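Local coordinates for protein 1-deoxy-D-xylulose 5-phosphate reductoisomerase (Zymomonas mobilis, PDB 1R0K) that catalyses the NADPH-dependent rearrangement and reduction of 1-deoxy-D-xylulose 5-phosphate to 2-C-methyl-D-erythritol 4-phosphate, an early step of isoprenoid biosynthesis, using a divalent metal ion, at residues Asn154-Phe157 against Gln158-His162; Arg181-Leu185 against Ala186-Thr190; Ile231-Glu234 against Lys235-Ile238. All coordinates share one frame; numbering follows the deposited sequence.

Contact 1: residues Asn154-Phe157 against Gln158-His162; sequences NAIF and QCFPH
Gln158 meets Asn154 twice, one helical turn on: its N donates to Asn154 O in an i to i+4 bond of 2.9 Å, and its extended side chain brings NE2 to Asn154 OD1 at 2.6 Å. The amide planes are nearly perpendicular, yet OD1 lies in that of Gln158, so the N-H is aimed at it in a moderately bent bond (155°); NE2 stands somewhat out of the Asn154 carbonyl plane. Gln158 OE1 accepts from Arg279 and bonds Ser256 of the second subunit. At Cys159 the helix tightens: N reaches Ile156 O at 2.9 Å, an i to i+3 bond, and keeps only a weak one to Ala155 O. Phe160 N bonds Phe157 O weakly. After the inverse gamma turn centred on Pro161, His162 folds back, its CE1 over the centre of the Phe157 ring, 3.2 Å above the plane. The ring planes are inclined by 39°. Phe157 CG stands anti to the backbone N (chi1 -172°), which sets the ring beneath the imidazole. With an alanine here, His162 would probably lose the surface it rests on and be freer to turn. This is the C-terminal turn of helix 151-159, whose first turn carries Ser151 and Glu152, predicted substrate and metal ligands. Helix 267-275 packs on Asn154 and Gln158, its His272 meeting the Phe157 ring; strands 168-175, 246-252 and 257-261 receive Ala155, Ile156, Cys159 and Phe160, and Gln158 also reaches Gln260.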
ATOM      1  N   ASN B 154      -3.269  -9.080  -7.793  1.00  7.78           N
ATOM      2  CA  ASN B 154      -3.998  -7.816  -7.778  1.00  8.84           C
ATOM      3  C   ASN B 154      -3.415  -6.914  -6.693  1.00  7.08           C
ATOM      4  O   ASN B 154      -3.305  -5.699  -6.876  1.00  7.83           O
ATOM      5  CB  ASN B 154      -5.492  -8.061  -7.532  1.00  6.95           C
ATOM      6  CG  ASN B 154      -6.311  -6.799  -7.667  1.00  9.77           C
ATOM      7  OD1 ASN B 154      -6.547  -6.088  -6.689  1.00 10.96           O
ATOM      8  ND2 ASN B 154      -6.730  -6.494  -8.894  1.00  9.23           N
ATOM      9  N   ALA B 155      -3.025  -7.520  -5.576  1.00  7.59           N
ATOM     10  CA  ALA B 155      -2.428  -6.780  -4.468  1.00  9.53           C
ATOM     11  C   ALA B 155      -1.113  -6.168  -4.940  1.00  9.77           C
ATOM     12  O   ALA B 155      -0.813  -5.008  -4.650  1.00  8.12           O
ATOM     13  CB  ALA B 155      -2.176  -7.719  -3.290  1.00 11.71           C
ATOM     14  N   ILE B 156      -0.322  -6.959  -5.658  1.00  9.88           N
ATOM     15  CA  ILE B 156       0.952  -6.464  -6.173  1.00 10.17           C
ATOM     16  C   ILE B 156       0.682  -5.326  -7.147  1.00 10.10           C
ATOM     17  O   ILE B 156       1.303  -4.265  -7.075  1.00 11.09           O
ATOM     18  CB  ILE B 156       1.735  -7.571  -6.885  1.00  9.70           C
ATOM     19  CG1 ILE B 156       2.119  -8.656  -5.868  1.00 10.42           C
ATOM     20  CG2 ILE B 156       2.986  -6.981  -7.547  1.00  9.91           C
ATOM     21  CD1 ILE B 156       2.704  -9.914  -6.484  1.00  8.50           C
ATOM     22  N   PHE B 157      -0.268  -5.546  -8.046  1.00 10.42           N
ATOM     23  CA  PHE B 157      -0.623  -4.537  -9.026  1.00 10.78           C
ATOM     24  C   PHE B 157      -1.003  -3.190  -8.381  1.00 10.92           C
ATOM     25  O   PHE B 157      -0.595  -2.124  -8.864  1.00  9.50           O
ATOM     26  CB  PHE B 157      -1.769  -5.055  -9.893  1.00  9.91           C
ATOM     27  CG  PHE B 157      -2.088  -4.170 -11.046  1.00 11.71           C
ATOM     28  CD1 PHE B 157      -2.859  -3.027 -10.868  1.00 10.93           C
ATOM     29  CD2 PHE B 157      -1.594  -4.460 -12.312  1.00  9.95           C
ATOM     30  CE1 PHE B 157      -3.132  -2.190 -11.936  1.00 11.44           C
ATOM     31  CE2 PHE B 157      -1.863  -3.627 -13.385  1.00  9.86           C
ATOM     32  CZ  PHE B 157      -2.633  -2.490 -13.197  1.00 11.12           C
ATOM     33  N   GLN B 158      -1.772  -3.232  -7.294  1.00  8.97           N
ATOM     34  CA  GLN B 158      -2.195  -2.008  -6.609  1.00 10.07           C
ATOM     35  C   GLN B 158      -1.054  -1.287  -5.887  1.00  9.91           C
ATOM     36  O   GLN B 158      -1.185  -0.127  -5.524  1.00  9.02           O
ATOM     37  CB  GLN B 158      -3.315  -2.309  -5.604  1.00 10.84           C
ATOM     38  CG  GLN B 158      -4.639  -2.727  -6.253  1.00 10.88           C
ATOM     39  CD  GLN B 158      -5.798  -2.764  -5.271  1.00 10.70           C
ATOM     40  OE1 GLN B 158      -5.957  -1.861  -4.449  1.00 11.27           O
ATOM     41  NE2 GLN B 158      -6.630  -3.802  -5.368  1.00  8.69           N
ATOM     42  N   CYS B 159       0.061  -1.981  -5.686  1.00 10.75           N
ATOM     43  CA  CYS B 159       1.219  -1.413  -5.001  1.00 11.81           C
ATOM     44  C   CYS B 159       2.431  -1.259  -5.924  1.00 11.08           C
ATOM     45  O   CYS B 159       3.495  -0.834  -5.479  1.00 12.68           O
ATOM     46  CB  CYS B 159       1.633  -2.318  -3.836  1.00 11.17           C
ATOM     47  SG  CYS B 159       0.344  -2.644  -2.613  1.00 14.33           S
ATOM     48  N   PHE B 160       2.256  -1.595  -7.199  1.00 13.75           N
ATOM     49  CA  PHE B 160       3.328  -1.572  -8.201  1.00 13.12           C
ATOM     50  C   PHE B 160       3.500  -0.262  -8.972  1.00 14.45           C
ATOM     51  O   PHE B 160       2.527   0.370  -9.369  1.00 15.75           O
ATOM     52  CB  PHE B 160       3.082  -2.712  -9.204  1.00 15.16           C
ATOM     53  CG  PHE B 160       4.260  -3.029 -10.085  1.00 13.66           C
ATOM     54  CD1 PHE B 160       5.276  -3.864  -9.633  1.00 14.65           C
ATOM     55  CD2 PHE B 160       4.353  -2.492 -11.370  1.00 15.40           C
ATOM     56  CE1 PHE B 160       6.376  -4.167 -10.448  1.00 14.81           C
ATOM     57  CE2 PHE B 160       5.446  -2.786 -12.194  1.00 15.29           C
ATOM     58  CZ  PHE B 160       6.462  -3.628 -11.729  1.00 12.68           C
ATOM     59  N   PRO B 161       4.754   0.157  -9.206  1.00 14.26           N
ATOM     60  CA  PRO B 161       4.986   1.401  -9.948  1.00 15.07           C
ATOM     61  C   PRO B 161       4.915   1.125 -11.451  1.00 16.85           C
ATOM     62  O   PRO B 161       5.932   0.874 -12.097  1.00 16.45           O
ATOM     63  CB  PRO B 161       6.386   1.804  -9.504  1.00 14.76           C
ATOM     64  CG  PRO B 161       7.075   0.471  -9.397  1.00 13.46           C
ATOM     65  CD  PRO B 161       6.022  -0.397  -8.697  1.00 14.64           C
ATOM     66  N   HIS B 162       3.710   1.166 -12.003  1.00 18.68           N
ATOM     67  CA  HIS B 162       3.519   0.912 -13.428  1.00 22.84           C
ATOM     68  C   HIS B 162       4.287   1.944 -14.256  1.00 23.44           C
ATOM     69  O   HIS B 162       4.272   3.130 -13.942  1.00 24.94           O
ATOM     70  CB  HIS B 162       2.025   0.971 -13.771  1.00 25.06           C
ATOM     71  CG  HIS B 162       1.163   0.144 -12.863  1.00 25.89           C
ATOM     72  ND1 HIS B 162       1.288  -1.225 -12.761  1.00 26.64           N
ATOM     73  CD2 HIS B 162       0.190   0.499 -11.990  1.00 27.01           C
ATOM     74  CE1 HIS B 162       0.433  -1.677 -11.861  1.00 26.81           C
ATOM     75  NE2 HIS B 162      -0.246  -0.651 -11.378  1.00 26.97           N
TER

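Contact 2: residues Arg181-Leu185 against Ala186-Thr190; sequences RTTSL and AEMAT
Met188 N donates to Ser184 O at 2.9 Å and 169°, a nearly straight bond and the first full turn of helix 185-188. Beside it, Glu187 N donates to Ser184 OG at 3.1 Å, which makes Ser184 the N-cap. Its chi1 of 70° sets OG between the backbone N and the carbonyl carbon, turned to the start of the helix. Ala189 N closes the next turn on Leu185 O. A water completes the polar end: it accepts from Ser184 N and donates to Glu187 OE1 at 2.6 Å, joining the side chain of Glu187 to the backbone of the cap residue. Glu187 OE2 has its own partner, a salt bridge to Arg195. Farther along, Glu187 O takes both the N and the OG1 of Thr190.

The packing is carried by the methyl of Thr183. Its CG2 sits 3.6 Å from Glu187 CB and 3.6 Å from Met188 CG, with the Thr183 and Glu187 side chains crossing at about a right angle. Met188, bent at chi3, carries CE back to 3.4 Å from Thr183 O, a carbonyl whose hydrogen bond comes from Arg304. Leu185 and Met188 turn to the loop bearing Phe343 and Leu344. The chemistry is that of a helix start capped by a serine hydroxyl, with a water in place of a direct bond from Ser184 N to the Glu187 carboxylate, whose charge is probably balanced mainly by Arg195.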
ATOM      1  N   ARG B 181       1.875 -26.087   6.854  1.00 13.33           N
ATOM      2  CA  ARG B 181       2.894 -25.079   7.124  1.00 14.73           C
ATOM      3  C   ARG B 181       3.874 -25.483   8.223  1.00 15.46           C
ATOM      4  O   ARG B 181       5.061 -25.174   8.144  1.00 17.17           O
ATOM      5  CB  ARG B 181       2.229 -23.750   7.513  1.00 13.02           C
ATOM      6  CG  ARG B 181       3.211 -22.660   7.959  1.00 13.56           C
ATOM      7  CD  ARG B 181       2.480 -21.360   8.295  1.00 12.53           C
ATOM      8  NE  ARG B 181       1.493 -21.533   9.362  1.00 14.70           N
ATOM      9  CZ  ARG B 181       1.750 -21.421  10.662  1.00 15.83           C
ATOM     10  NH1 ARG B 181       2.976 -21.133  11.086  1.00 14.27           N
ATOM     11  NH2 ARG B 181       0.773 -21.588  11.545  1.00 14.17           N
ATOM     12  N   THR B 182       3.384 -26.165   9.250  1.00 16.64           N
ATOM     13  CA  THR B 182       4.253 -26.563  10.354  1.00 19.29           C
ATOM     14  C   THR B 182       4.514 -28.065  10.418  1.00 19.07           C
ATOM     15  O   THR B 182       5.050 -28.564  11.412  1.00 23.04           O
ATOM     16  CB  THR B 182       3.658 -26.129  11.700  1.00 18.66           C
ATOM     17  OG1 THR B 182       2.435 -26.838  11.927  1.00 22.28           O
ATOM     18  CG2 THR B 182       3.383 -24.636  11.701  1.00 21.17           C
ATOM     19  N   THR B 183       4.136 -28.772   9.359  1.00 18.79           N
ATOM     20  CA  THR B 183       4.302 -30.226   9.273  1.00 16.49           C
ATOM     21  C   THR B 183       5.672 -30.596   8.711  1.00 17.27           C
ATOM     22  O   THR B 183       6.135 -30.003   7.737  1.00 16.80           O
ATOM     23  CB  THR B 183       3.226 -30.844   8.355  1.00 16.27           C
ATOM     24  OG1 THR B 183       1.928 -30.429   8.794  1.00 14.00           O
ATOM     25  CG2 THR B 183       3.314 -32.366   8.370  1.00 14.09           C
ATOM     26  N   SER B 184       6.314 -31.584   9.326  1.00 17.52           N
ATOM     27  CA  SER B 184       7.631 -32.038   8.889  1.00 17.44           C
ATOM     28  C   SER B 184       7.530 -32.862   7.611  1.00 18.61           C
ATOM     29  O   SER B 184       6.465 -33.385   7.282  1.00 16.85           O
ATOM     30  CB  SER B 184       8.271 -32.911   9.968  1.00 19.19           C
ATOM     31  OG  SER B 184       7.582 -34.148  10.070  1.00 20.13           O
ATOM     32  N   LEU B 185       8.645 -32.973   6.898  1.00 17.44           N
ATOM     33  CA  LEU B 185       8.689 -33.762   5.680  1.00 17.74           C
ATOM     34  C   LEU B 185       8.331 -35.196   6.019  1.00 16.78           C
ATOM     35  O   LEU B 185       7.635 -35.867   5.263  1.00 16.61           O
ATOM     36  CB  LEU B 185      10.091 -33.738   5.067  1.00 18.60           C
ATOM     37  CG  LEU B 185      10.384 -32.739   3.952  1.00 19.31           C
ATOM     38  CD1 LEU B 185      11.869 -32.777   3.634  1.00 21.00           C
ATOM     39  CD2 LEU B 185       9.556 -33.074   2.718  1.00 17.99           C
ATOM     40  N   ALA B 186       8.815 -35.664   7.166  1.00 16.30           N
ATOM     41  CA  ALA B 186       8.552 -37.030   7.594  1.00 16.23           C
ATOM     42  C   ALA B 186       7.059 -37.287   7.740  1.00 15.82           C
ATOM     43  O   ALA B 186       6.562 -38.323   7.306  1.00 15.61           O
ATOM     44  CB  ALA B 186       9.271 -37.320   8.913  1.00 17.88           C
ATOM     45  N   GLU B 187       6.330 -36.360   8.352  1.00 14.03           N
ATOM     46  CA  GLU B 187       4.899 -36.587   8.491  1.00 13.81           C
ATOM     47  C   GLU B 187       4.223 -36.434   7.134  1.00 12.87           C
ATOM     48  O   GLU B 187       3.354 -37.228   6.776  1.00 15.30           O
ATOM     49  CB  GLU B 187       4.256 -35.618   9.486  1.00 13.63           C
ATOM     50  CG  GLU B 187       2.849 -36.065   9.891  1.00 15.07           C
ATOM     51  CD  GLU B 187       2.081 -35.034  10.697  1.00 14.65           C
ATOM     52  OE1 GLU B 187       2.718 -34.199  11.369  1.00 15.44           O
ATOM     53  OE2 GLU B 187       0.832 -35.077  10.668  1.00 15.27           O
ATOM     54  N   MET B 188       4.622 -35.421   6.373  1.00 16.49           N
ATOM     55  CA  MET B 188       4.019 -35.201   5.062  1.00 15.57           C
ATOM     56  C   MET B 188       4.085 -36.464   4.205  1.00 16.12           C
ATOM     57  O   MET B 188       3.185 -36.731   3.407  1.00 14.56           O
ATOM     58  CB  MET B 188       4.695 -34.025   4.345  1.00 17.27           C
ATOM     59  CG  MET B 188       4.243 -32.660   4.854  1.00 19.81           C
ATOM     60  SD  MET B 188       4.722 -31.260   3.801  1.00 23.15           S
ATOM     61  CE  MET B 188       6.349 -30.901   4.417  1.00 20.50           C
ATOM     62  N   ALA B 189       5.143 -37.250   4.383  1.00 14.97           N
ATOM     63  CA  ALA B 189       5.293 -38.485   3.629  1.00 14.04           C
ATOM     64  C   ALA B 189       4.082 -39.402   3.802  1.00 14.28           C
ATOM     65  O   ALA B 189       3.733 -40.148   2.895  1.00 13.40           O
ATOM     66  CB  ALA B 189       6.555 -39.209   4.071  1.00 14.52           C
ATOM     67  N   THR B 190       3.435 -39.328   4.962  1.00 13.90           N
ATOM     68  CA  THR B 190       2.285 -40.185   5.262  1.00 15.46           C
ATOM     69  C   THR B 190       0.918 -39.577   4.970  1.00 15.64           C
ATOM     70  O   THR B 190      -0.101 -40.247   5.115  1.00 14.98           O
ATOM     71  CB  THR B 190       2.264 -40.587   6.750  1.00 16.33           C
ATOM     72  OG1 THR B 190       1.803 -39.480   7.539  1.00 19.30           O
ATOM     73  CG2 THR B 190       3.650 -40.976   7.215  1.00 18.22           C
TER
HETATM   74  O   HOH W   1       5.018 -33.025  11.754  1.00 12.61           O

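Contact 3: residues Ile231-Glu234 against Lys235-Ile238; sequences IPLE and KFEI
Ile231 and Phe236 meet across a short turn that carries the chain from helix 216-229 into edge strand 236-240 of the four-stranded mixed sheet. Two successive i to i+3 bonds define the turn and give residues 233-235 their 3-10 character. Lys235 N donates to Pro232 O at 2.9 Å, and Phe236 N to Leu233 O at 3.0 Å. Both donors stand well above the plane of the carbonyl they reach, by 46° and 49°. Leu233 O is gripped a second time by a water, which also donates to Phe236 O and so ties the turn to the first strand residue.

The apolar side is built round the Phe236 ring. Its CE1 touches Ile231 CG1 at 3.4 Å, the two side chains crossing obliquely. Ile231 places CG1 between its backbone N and carbonyl carbon (chi1 65°), and CD1 then continues to Lys235 CB at 3.8 Å. Leu233 O lies at the edge of the ring, near its plane, 3.5 Å from Phe236 CD1, while Leu233 CD1 makes a looser contact with the same Phe236 CD1 at 4.4 Å. Lys235 runs extended beside Pro232, the two pointing the same way, with Lys235 CD 4.1 Å from Pro232 CD. The lysine NZ goes on to donate to Val168 O.

Ile171 and Ile173 of strand 168-175 also pack on Phe236; Leu233 turns instead to helix 307-317. The arrangement is the return into the sheet of a long beta-alpha-beta crossover, with other helices also lying between its strands: helix 216-229 leads through the 3-10 turn into strand 236-240, parallel to strand 168-175 and bonded to it through the backbone of Lys235 and Glu237, and Phe236 reaches from the strand to Leu222 and Ala225 of the helix.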
ATOM      1  N   ILE B 231       9.992  -7.965 -13.733  1.00 20.62           N
ATOM      2  CA  ILE B 231      11.181  -7.538 -13.005  1.00 20.25           C
ATOM      3  C   ILE B 231      12.032  -8.787 -12.794  1.00 19.26           C
ATOM      4  O   ILE B 231      11.523  -9.906 -12.856  1.00 18.93           O
ATOM      5  CB  ILE B 231      10.855  -6.896 -11.625  1.00 20.57           C
ATOM      6  CG1 ILE B 231      10.236  -7.925 -10.684  1.00 19.22           C
ATOM      7  CG2 ILE B 231       9.933  -5.692 -11.807  1.00 20.06           C
ATOM      8  CD1 ILE B 231      10.087  -7.416  -9.263  1.00 18.43           C
ATOM      9  N   PRO B 232      13.342  -8.616 -12.562  1.00 19.41           N
ATOM     10  CA  PRO B 232      14.258  -9.743 -12.348  1.00 18.53           C
ATOM     11  C   PRO B 232      13.755 -10.725 -11.290  1.00 18.34           C
ATOM     12  O   PRO B 232      13.294 -10.320 -10.224  1.00 17.38           O
ATOM     13  CB  PRO B 232      15.553  -9.055 -11.923  1.00 17.71           C
ATOM     14  CG  PRO B 232      15.509  -7.780 -12.699  1.00 18.86           C
ATOM     15  CD  PRO B 232      14.072  -7.336 -12.513  1.00 18.91           C
ATOM     16  N   LEU B 233      13.859 -12.015 -11.591  1.00 17.86           N
ATOM     17  CA  LEU B 233      13.412 -13.061 -10.677  1.00 18.71           C
ATOM     18  C   LEU B 233      13.994 -12.924  -9.272  1.00 18.04           C
ATOM     19  O   LEU B 233      13.303 -13.168  -8.284  1.00 15.60           O
ATOM     20  CB  LEU B 233      13.771 -14.438 -11.243  1.00 21.79           C
ATOM     21  CG  LEU B 233      13.362 -15.639 -10.383  1.00 25.40           C
ATOM     22  CD1 LEU B 233      11.839 -15.703 -10.286  1.00 26.14           C
ATOM     23  CD2 LEU B 233      13.907 -16.923 -10.994  1.00 26.29           C
ATOM     24  N   GLU B 234      15.261 -12.536  -9.178  1.00 17.77           N
ATOM     25  CA  GLU B 234      15.902 -12.385  -7.875  1.00 19.57           C
ATOM     26  C   GLU B 234      15.238 -11.331  -6.989  1.00 17.82           C
ATOM     27  O   GLU B 234      15.499 -11.275  -5.786  1.00 17.51           O
ATOM     28  CB  GLU B 234      17.394 -12.063  -8.035  1.00 23.18           C
ATOM     29  CG  GLU B 234      17.778 -11.422  -9.358  1.00 29.19           C
ATOM     30  CD  GLU B 234      17.566 -12.364 -10.534  1.00 32.12           C
ATOM     31  OE1 GLU B 234      17.940 -13.551 -10.422  1.00 36.99           O
ATOM     32  OE2 GLU B 234      17.033 -11.919 -11.569  1.00 35.85           O
ATOM     33  N   LYS B 235      14.378 -10.504  -7.572  1.00 15.67           N
ATOM     34  CA  LYS B 235      13.700  -9.468  -6.799  1.00 16.02           C
ATOM     35  C   LYS B 235      12.416  -9.976  -6.156  1.00 15.70           C
ATOM     36  O   LYS B 235      11.705  -9.219  -5.499  1.00 17.46           O
ATOM     37  CB  LYS B 235      13.386  -8.256  -7.677  1.00 15.13           C
ATOM     38  CG  LYS B 235      14.628  -7.498  -8.136  1.00 17.36           C
ATOM     39  CD  LYS B 235      14.261  -6.099  -8.616  1.00 16.72           C
ATOM     40  CE  LYS B 235      15.503  -5.267  -8.914  1.00 22.42           C
ATOM     41  NZ  LYS B 235      15.149  -3.871  -9.297  1.00 22.90           N
ATOM     42  N   PHE B 236      12.122 -11.258  -6.350  1.00 15.22           N
ATOM     43  CA  PHE B 236      10.932 -11.857  -5.760  1.00 14.18           C
ATOM     44  C   PHE B 236      11.248 -12.580  -4.469  1.00 15.38           C
ATOM     45  O   PHE B 236      12.297 -13.214  -4.329  1.00 15.70           O
ATOM     46  CB  PHE B 236      10.274 -12.846  -6.720  1.00 13.30           C
ATOM     47  CG  PHE B 236       9.522 -12.194  -7.835  1.00 13.09           C
ATOM     48  CD1 PHE B 236      10.176 -11.802  -8.998  1.00 13.53           C
ATOM     49  CD2 PHE B 236       8.159 -11.951  -7.716  1.00 13.70           C
ATOM     50  CE1 PHE B 236       9.483 -11.179 -10.029  1.00 14.82           C
ATOM     51  CE2 PHE B 236       7.453 -11.325  -8.743  1.00 12.68           C
ATOM     52  CZ  PHE B 236       8.115 -10.939  -9.899  1.00 13.97           C
ATOM     53  N   GLU B 237      10.328 -12.470  -3.522  1.00 13.03           N
ATOM     54  CA  GLU B 237      10.455 -13.121  -2.233  1.00 13.66           C
ATOM     55  C   GLU B 237       9.106 -13.694  -1.851  1.00 12.36           C
ATOM     56  O   GLU B 237       8.071 -13.083  -2.110  1.00 11.53           O
ATOM     57  CB  GLU B 237      10.866 -12.121  -1.155  1.00 14.83           C
ATOM     58  CG  GLU B 237      12.346 -11.822  -1.084  1.00 20.42           C
ATOM     59  CD  GLU B 237      12.649 -10.742  -0.071  1.00 19.50           C
ATOM     60  OE1 GLU B 237      11.881 -10.615   0.910  1.00 19.62           O
ATOM     61  OE2 GLU B 237      13.661 -10.031  -0.250  1.00 22.94           O
ATOM     62  N   ILE B 238       9.116 -14.873  -1.248  1.00 11.35           N
ATOM     63  CA  ILE B 238       7.876 -15.471  -0.791  1.00 12.09           C
ATOM     64  C   ILE B 238       7.945 -15.341   0.723  1.00 12.83           C
ATOM     65  O   ILE B 238       8.963 -15.669   1.335  1.00 12.34           O
ATOM     66  CB  ILE B 238       7.768 -16.955  -1.192  1.00 14.57           C
ATOM     67  CG1 ILE B 238       7.720 -17.068  -2.719  1.00 14.08           C
ATOM     68  CG2 ILE B 238       6.521 -17.584  -0.559  1.00 12.15           C
ATOM     69  CD1 ILE B 238       7.718 -18.501  -3.221  1.00 16.52           C
TER
HETATM   70  O   HOH W   2      13.834 -14.830  -6.223  1.00 30.97           O

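Overall arrangement
Contact 1 is the buried one of the three, contact 3 is partly buried, and contact 2 lies farthest out, its centre about 27 Å from the centre of the chain. Contacts 1 and 3 share strand 168-175 as a packing surface and touch directly where Phe160 CZ meets Ile231 CG2 at 4.0 Å; contact 2, about 10 Å from contact 3 at the nearest atoms, touches neither. Each marks a change of backbone: a helix end in contact 1, a helix start in contact 2, a turn into a strand in contact 3. An amide pair and aromatic rings serve the first, a capping hydroxyl and a water bridge the second, and two 3-10 backbone bonds, a water and an apolar ring the third.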